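Local atomic coordinates of pseudoazurin (Blue copper protein) (Sinorhizobium meliloti, PDB entry 3TU6), a protein that binds one copper ion and, as a blue copper protein of the cupredoxin family, probably shuttles electrons between redox partners in the periplasm. Residues G50-A55 and P97-A102; A102-K107 and E122-G127. One frame throughout, in Å; residues are numbered along the deposited sequence.

In the fold
From the N terminus the chain lays down four strands of the cupredoxin barrel, and the loop after strand 45-46 carries segment 50-55 along strand 74-79. Contact 1 closes when the chain leaves strand 89-94 and enters helix 100-104; the 41 residues between its segments include 15 in strands and none in a helix. Contact 2 then closes a much shorter, largely helical loop, joining helix 100-104 to the C-terminal part of helix 112-125. The two loops follow in series, neither nesting nor crossing, and share A102. Helix 100-104 lies between the barrel loop and the C-terminal helix, V103 packing on G50 and L100 on E124; I106, just after it, also packs on G50. Neither contact lies at the copper site.

Contact 1: residues G50-A55 and P97-A102; sequences GAPEGA and PANLEA
N99 reaches across to the A51-P52 peptide bond and sets its amide nitrogen almost squarely over the face of that link. ND2 of N99 is 3.1 Å from N of P52 and 3.4 Å from C of A51. The tertiary nitrogen of proline carries no hydrogen, so the close approach is packing and not a hydrogen bond. The plane of the amide is tilted by roughly 43° from that of the peptide, so that ND2, and not CG, of N99 is the part nearest the peptide. Around this point the proline ring fills in, its CD lying 3.5 Å from ND2 of N99 and its CB 4.1 Å from CG of N99. With chi1 at 67°, CG of N99 sits between its own backbone N and carbonyl carbon, and the amide is thrown forward to the loop.

This places the N-cap residue of helix 100-104, the first helix after the last strand of the cupredoxin barrel, against the loop that follows strand 45-46. The side chain makes no capping bond; OD1 instead accepts a hydrogen bond from the backbone N of V75 in strand 74-79, which fixes the rotation of the amide. A51 and P52 also rest on Y76 of that strand, so both segments meet along it.

Away from the OD1 side the contact is looser. One water bridges the gap, accepting from ND2 of N99 at 2.7 Å and donating to O of A51 at 2.8 Å, and no direct hydrogen bond joins the two segments. Beyond P52 the chain swings outward in a type II beta turn, closed by A55 N to P52 O at 3.2 Å, with G54 at positive phi and E53 exposed to solvent.

Contact 2: residues A102-K107 and E122-G127; sequences AVKGIK and EIESGG
NZ of K104 donates to OE2 of E124 at 2.9 Å, in a salt bridge that is the sole polar link between the two segments. The ammonium comes to the syn side of the carboxylate oxygen but lies 32° out of the carboxylate plane. OE1 of E124 stays farther off, at 3.6 Å from NZ of K104, so the grip is one-sided. CE of K104 comes alongside, 3.2 Å from OE2 of E124. The two side chains approach from opposite directions. Beyond CG the lysine runs fully extended, chi2 to chi4 all near 180°, which lets it span a gap where the backbones stay well apart: the nearest CA atoms, those of K104 and I123, are 12.0 Å from each other.

The bridge thus ties helix 100-104 to the C-terminal part of helix 112-125, the two helices that follow the cupredoxin barrel. F120 of the longer helix also packs against V103 and K104, while E122 and I123 touch V24 of strand 19-27. E124 is exposed, so solvent probably screens the charge pair. G126, the first residue to depart from helical angles, has positive phi and is followed by the C-terminal G127.

Contact 1: residues G50-A55 and P97-A102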
ATOM      1  N   GLY A  50      10.373  -2.010  -0.579  1.00 27.92           N
ATOM      2  CA  GLY A  50       9.359  -1.054  -0.132  1.00 27.52           C
ATOM      3  C   GLY A  50       8.885  -1.264   1.296  1.00 27.92           C
ATOM      4  O   GLY A  50       7.761  -0.899   1.635  1.00 26.53           O
ATOM      5  N   ALA A  51       9.741  -1.845   2.134  1.00 29.14           N
ATOM      6  CA  ALA A  51       9.416  -2.085   3.539  1.00 29.67           C
ATOM      7  C   ALA A  51      10.652  -1.871   4.407  1.00 31.35           C
ATOM      8  O   ALA A  51      11.776  -1.931   3.904  1.00 29.85           O
ATOM      9  CB  ALA A  51       8.882  -3.496   3.722  1.00 29.94           C
ATOM     10  N   PRO A  52      10.452  -1.616   5.714  1.00 32.76           N
ATOM     11  CA  PRO A  52      11.600  -1.455   6.606  1.00 34.57           C
ATOM     12  C   PRO A  52      12.385  -2.757   6.763  1.00 36.47           C
ATOM     13  O   PRO A  52      11.822  -3.842   6.608  1.00 33.80           O
ATOM     14  CB  PRO A  52      10.964  -1.031   7.936  1.00 34.71           C
ATOM     15  CG  PRO A  52       9.563  -1.509   7.869  1.00 35.04           C
ATOM     16  CD  PRO A  52       9.170  -1.468   6.427  1.00 31.53           C
ATOM     17  N   GLU A  53      13.676  -2.636   7.059  1.00 39.48           N
ATOM     18  CA  GLU A  53      14.563  -3.795   7.159  1.00 42.63           C
ATOM     19  C   GLU A  53      14.066  -4.784   8.212  1.00 42.51           C
ATOM     20  O   GLU A  53      13.655  -4.386   9.302  1.00 42.61           O
ATOM     21  CB  GLU A  53      15.991  -3.351   7.493  1.00 45.34           C
ATOM     22  CG  GLU A  53      16.671  -2.557   6.379  1.00 52.79           C
ATOM     23  CD  GLU A  53      18.102  -2.164   6.709  1.00 59.87           C
ATOM     24  OE1 GLU A  53      18.501  -2.261   7.890  1.00 67.22           O
ATOM     25  OE2 GLU A  53      18.831  -1.754   5.782  1.00 64.59           O
ATOM     26  N   GLY A  54      14.088  -6.069   7.864  1.00 43.26           N
ATOM     27  CA  GLY A  54      13.672  -7.136   8.775  1.00 44.44           C
ATOM     28  C   GLY A  54      12.171  -7.364   8.858  1.00 44.16           C
ATOM     29  O   GLY A  54      11.712  -8.168   9.673  1.00 44.70           O
ATOM     30  N   ALA A  55      11.403  -6.672   8.018  1.00 43.73           N
ATOM     31  CA  ALA A  55       9.945  -6.784   8.033  1.00 42.76           C
ATOM     32  C   ALA A  55       9.483  -7.989   7.220  1.00 42.90           C
ATOM     33  O   ALA A  55      10.131  -8.378   6.247  1.00 41.92           O
ATOM     34  CB  ALA A  55       9.311  -5.512   7.490  1.00 42.28           C
ATOM     35  N   PRO A  97       7.133   6.991  10.269  1.00 45.51           N
ATOM     36  CA  PRO A  97       7.754   6.632   8.996  1.00 45.61           C
ATOM     37  C   PRO A  97       9.266   6.880   9.008  1.00 46.10           C
ATOM     38  O   PRO A  97       9.737   7.909   8.515  1.00 48.90           O
ATOM     39  CB  PRO A  97       7.040   7.547   7.998  1.00 45.84           C
ATOM     40  CG  PRO A  97       6.717   8.763   8.787  1.00 45.61           C
ATOM     41  CD  PRO A  97       6.434   8.287  10.188  1.00 45.50           C
ATOM     42  N   ALA A  98      10.011   5.935   9.577  1.00 44.92           N
ATOM     43  CA  ALA A  98      11.464   6.051   9.698  1.00 44.74           C
ATOM     44  C   ALA A  98      12.182   5.817   8.366  1.00 43.88           C
ATOM     45  O   ALA A  98      13.191   6.462   8.081  1.00 45.35           O
ATOM     46  CB  ALA A  98      11.983   5.081  10.750  1.00 45.24           C
ATOM     47  N   ASN A  99      11.653   4.899   7.556  1.00 40.14           N
ATOM     48  CA  ASN A  99      12.262   4.540   6.270  1.00 39.21           C
ATOM     49  C   ASN A  99      11.629   5.265   5.074  1.00 37.88           C
ATOM     50  O   ASN A  99      11.614   4.740   3.959  1.00 35.28           O
ATOM     51  CB  ASN A  99      12.186   3.020   6.060  1.00 38.40           C
ATOM     52  CG  ASN A  99      10.758   2.518   5.895  1.00 33.19           C
ATOM     53  OD1 ASN A  99       9.822   3.082   6.461  1.00 27.18           O
ATOM     54  ND2 ASN A  99      10.588   1.456   5.119  1.00 35.28           N
ATOM     55  N   LEU A 100      11.126   6.477   5.306  1.00 36.79           N
ATOM     56  CA  LEU A 100      10.435   7.243   4.269  1.00 36.86           C
ATOM     57  C   LEU A 100      11.377   7.638   3.130  1.00 37.61           C
ATOM     58  O   LEU A 100      10.986   7.621   1.963  1.00 37.26           O
ATOM     59  CB  LEU A 100       9.782   8.492   4.882  1.00 37.43           C
ATOM     60  CG  LEU A 100       8.858   9.356   4.012  1.00 37.68           C
ATOM     61  CD1 LEU A 100       9.657  10.290   3.112  1.00 44.62           C
ATOM     62  CD2 LEU A 100       7.906   8.498   3.186  1.00 35.23           C
ATOM     63  N   GLU A 101      12.612   7.992   3.478  1.00 37.76           N
ATOM     64  CA  GLU A 101      13.625   8.354   2.488  1.00 39.18           C
ATOM     65  C   GLU A 101      13.983   7.161   1.597  1.00 37.52           C
ATOM     66  O   GLU A 101      14.159   7.315   0.388  1.00 37.05           O
ATOM     67  CB  GLU A 101      14.882   8.886   3.185  1.00 41.52           C
ATOM     68  CG  GLU A 101      15.916   9.506   2.245  1.00 49.16           C
ATOM     69  CD  GLU A 101      17.165   9.995   2.964  1.00 60.11           C
ATOM     70  OE1 GLU A 101      17.214   9.933   4.212  1.00 64.34           O
ATOM     71  OE2 GLU A 101      18.105  10.444   2.275  1.00 64.41           O
ATOM     72  N   ALA A 102      14.083   5.980   2.202  1.00 35.27           N
ATOM     73  CA  ALA A 102      14.440   4.762   1.475  1.00 34.99           C
ATOM     74  C   ALA A 102      13.352   4.342   0.485  1.00 32.55           C
ATOM     75  O   ALA A 102      13.655   3.974  -0.651  1.00 33.01           O
ATOM     76  CB  ALA A 102      14.730   3.629   2.452  1.00 35.60           C
TER
HETATM   77  O   HOH W   1      12.711   0.689   3.571  1.00 26.54           O

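Contact 2: residues A102-K107 and E122-G127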
ATOM      1  N   ALA A 102      14.083   5.980   2.202  1.00 35.27           N
ATOM      2  CA  ALA A 102      14.440   4.762   1.475  1.00 34.99           C
ATOM      3  C   ALA A 102      13.352   4.342   0.485  1.00 32.55           C
ATOM      4  O   ALA A 102      13.655   3.974  -0.651  1.00 33.01           O
ATOM      5  CB  ALA A 102      14.730   3.629   2.452  1.00 35.60           C
ATOM      6  N   VAL A 103      12.094   4.400   0.918  1.00 30.80           N
ATOM      7  CA  VAL A 103      10.965   3.994   0.068  1.00 29.97           C
ATOM      8  C   VAL A 103      10.710   4.961  -1.095  1.00 29.25           C
ATOM      9  O   VAL A 103      10.108   4.578  -2.094  1.00 27.50           O
ATOM     10  CB  VAL A 103       9.659   3.810   0.878  1.00 29.25           C
ATOM     11  CG1 VAL A 103       9.837   2.720   1.929  1.00 32.44           C
ATOM     12  CG2 VAL A 103       9.220   5.122   1.517  1.00 30.71           C
ATOM     13  N   LYS A 104      11.166   6.206  -0.964  1.00 29.75           N
ATOM     14  CA  LYS A 104      11.080   7.174  -2.064  1.00 30.22           C
ATOM     15  C   LYS A 104      11.952   6.781  -3.259  1.00 31.09           C
ATOM     16  O   LYS A 104      11.634   7.124  -4.399  1.00 30.41           O
ATOM     17  CB  LYS A 104      11.469   8.581  -1.592  1.00 31.13           C
ATOM     18  CG  LYS A 104      10.336   9.363  -0.951  1.00 32.94           C
ATOM     19  CD  LYS A 104      10.805  10.733  -0.483  1.00 33.39           C
ATOM     20  CE  LYS A 104       9.634  11.637  -0.142  1.00 33.16           C
ATOM     21  NZ  LYS A 104      10.075  12.927   0.461  1.00 31.33           N
ATOM     22  N   GLY A 105      13.042   6.062  -2.995  1.00 31.63           N
ATOM     23  CA  GLY A 105      14.037   5.743  -4.021  1.00 32.28           C
ATOM     24  C   GLY A 105      13.865   4.429  -4.765  1.00 30.95           C
ATOM     25  O   GLY A 105      14.697   4.095  -5.610  1.00 30.44           O
ATOM     26  N   ILE A 106      12.801   3.682  -4.473  1.00 30.37           N
ATOM     27  CA  ILE A 106      12.576   2.389  -5.132  1.00 29.99           C
ATOM     28  C   ILE A 106      11.970   2.579  -6.528  1.00 30.91           C
ATOM     29  O   ILE A 106      11.657   3.701  -6.931  1.00 29.72           O
ATOM     30  CB  ILE A 106      11.698   1.429  -4.274  1.00 30.13           C
ATOM     31  CG1 ILE A 106      10.230   1.870  -4.252  1.00 25.43           C
ATOM     32  CG2 ILE A 106      12.249   1.327  -2.857  1.00 28.61           C
ATOM     33  CD1 ILE A 106       9.350   0.985  -3.389  1.00 27.41           C
ATOM     34  N   LYS A 107      11.810   1.477  -7.258  1.00 30.77           N
ATOM     35  CA  LYS A 107      11.314   1.524  -8.632  1.00 30.81           C
ATOM     36  C   LYS A 107       9.795   1.680  -8.679  1.00 28.72           C
ATOM     37  O   LYS A 107       9.061   0.820  -8.187  1.00 28.26           O
ATOM     38  CB  LYS A 107      11.725   0.258  -9.392  1.00 31.21           C
ATOM     39  N   GLU A 122       0.786  13.061   0.962  1.00 24.83           N
ATOM     40  CA  GLU A 122      -0.291  12.794   1.917  1.00 24.82           C
ATOM     41  C   GLU A 122       0.264  12.440   3.299  1.00 24.79           C
ATOM     42  O   GLU A 122      -0.249  12.908   4.314  1.00 23.93           O
ATOM     43  CB  GLU A 122      -1.193  11.663   1.400  1.00 24.81           C
ATOM     44  CG  GLU A 122      -2.493  11.478   2.182  1.00 28.44           C
ATOM     45  CD  GLU A 122      -3.400  10.401   1.595  1.00 41.31           C
ATOM     46  OE1 GLU A 122      -4.067   9.696   2.382  1.00 41.72           O
ATOM     47  OE2 GLU A 122      -3.453  10.256   0.354  1.00 34.36           O
ATOM     48  N   ILE A 123       1.313  11.621   3.326  1.00 24.24           N
ATOM     49  CA  ILE A 123       1.951  11.211   4.579  1.00 22.47           C
ATOM     50  C   ILE A 123       2.689  12.374   5.244  1.00 24.53           C
ATOM     51  O   ILE A 123       2.564  12.589   6.449  1.00 24.92           O
ATOM     52  CB  ILE A 123       2.952  10.053   4.352  1.00 21.84           C
ATOM     53  CG1 ILE A 123       2.218   8.782   3.919  1.00 18.98           C
ATOM     54  CG2 ILE A 123       3.743   9.766   5.621  1.00 21.47           C
ATOM     55  CD1 ILE A 123       3.140   7.701   3.394  1.00  9.30           C
ATOM     56  N   GLU A 124       3.455  13.119   4.452  1.00 25.24           N
ATOM     57  CA  GLU A 124       4.294  14.192   4.981  1.00 28.13           C
ATOM     58  C   GLU A 124       3.488  15.422   5.398  1.00 29.14           C
ATOM     59  O   GLU A 124       3.606  15.885   6.534  1.00 29.72           O
ATOM     60  CB  GLU A 124       5.357  14.594   3.955  1.00 29.85           C
ATOM     61  CG  GLU A 124       6.414  13.527   3.710  1.00 37.29           C
ATOM     62  CD  GLU A 124       7.337  13.876   2.557  1.00 39.92           C
ATOM     63  OE1 GLU A 124       7.994  14.936   2.618  1.00 50.93           O
ATOM     64  OE2 GLU A 124       7.406  13.087   1.591  1.00 40.38           O
ATOM     65  N   SER A 125       2.672  15.939   4.482  1.00 29.96           N
ATOM     66  CA  SER A 125       1.992  17.226   4.681  1.00 32.35           C
ATOM     67  C   SER A 125       0.465  17.139   4.803  1.00 33.08           C
ATOM     68  O   SER A 125      -0.185  18.147   5.077  1.00 32.90           O
ATOM     69  CB  SER A 125       2.356  18.184   3.541  1.00 32.30           C
ATOM     70  OG  SER A 125       1.889  17.701   2.294  1.00 31.50           O
ATOM     71  N   GLY A 126      -0.103  15.951   4.600  1.00 35.17           N
ATOM     72  CA  GLY A 126      -1.556  15.767   4.662  1.00 37.12           C
ATOM     73  C   GLY A 126      -2.204  15.713   3.288  1.00 39.72           C
ATOM     74  O   GLY A 126      -3.065  14.868   3.037  1.00 40.03           O
ATOM     75  N   GLY A 127      -1.792  16.616   2.400  1.00 42.37           N
ATOM     76  CA  GLY A 127      -2.303  16.650   1.030  1.00 44.83           C
ATOM     77  C   GLY A 127      -1.286  17.195   0.046  1.00 46.88           C
ATOM     78  O   GLY A 127      -0.558  18.141   0.350  1.00 50.69           O
TER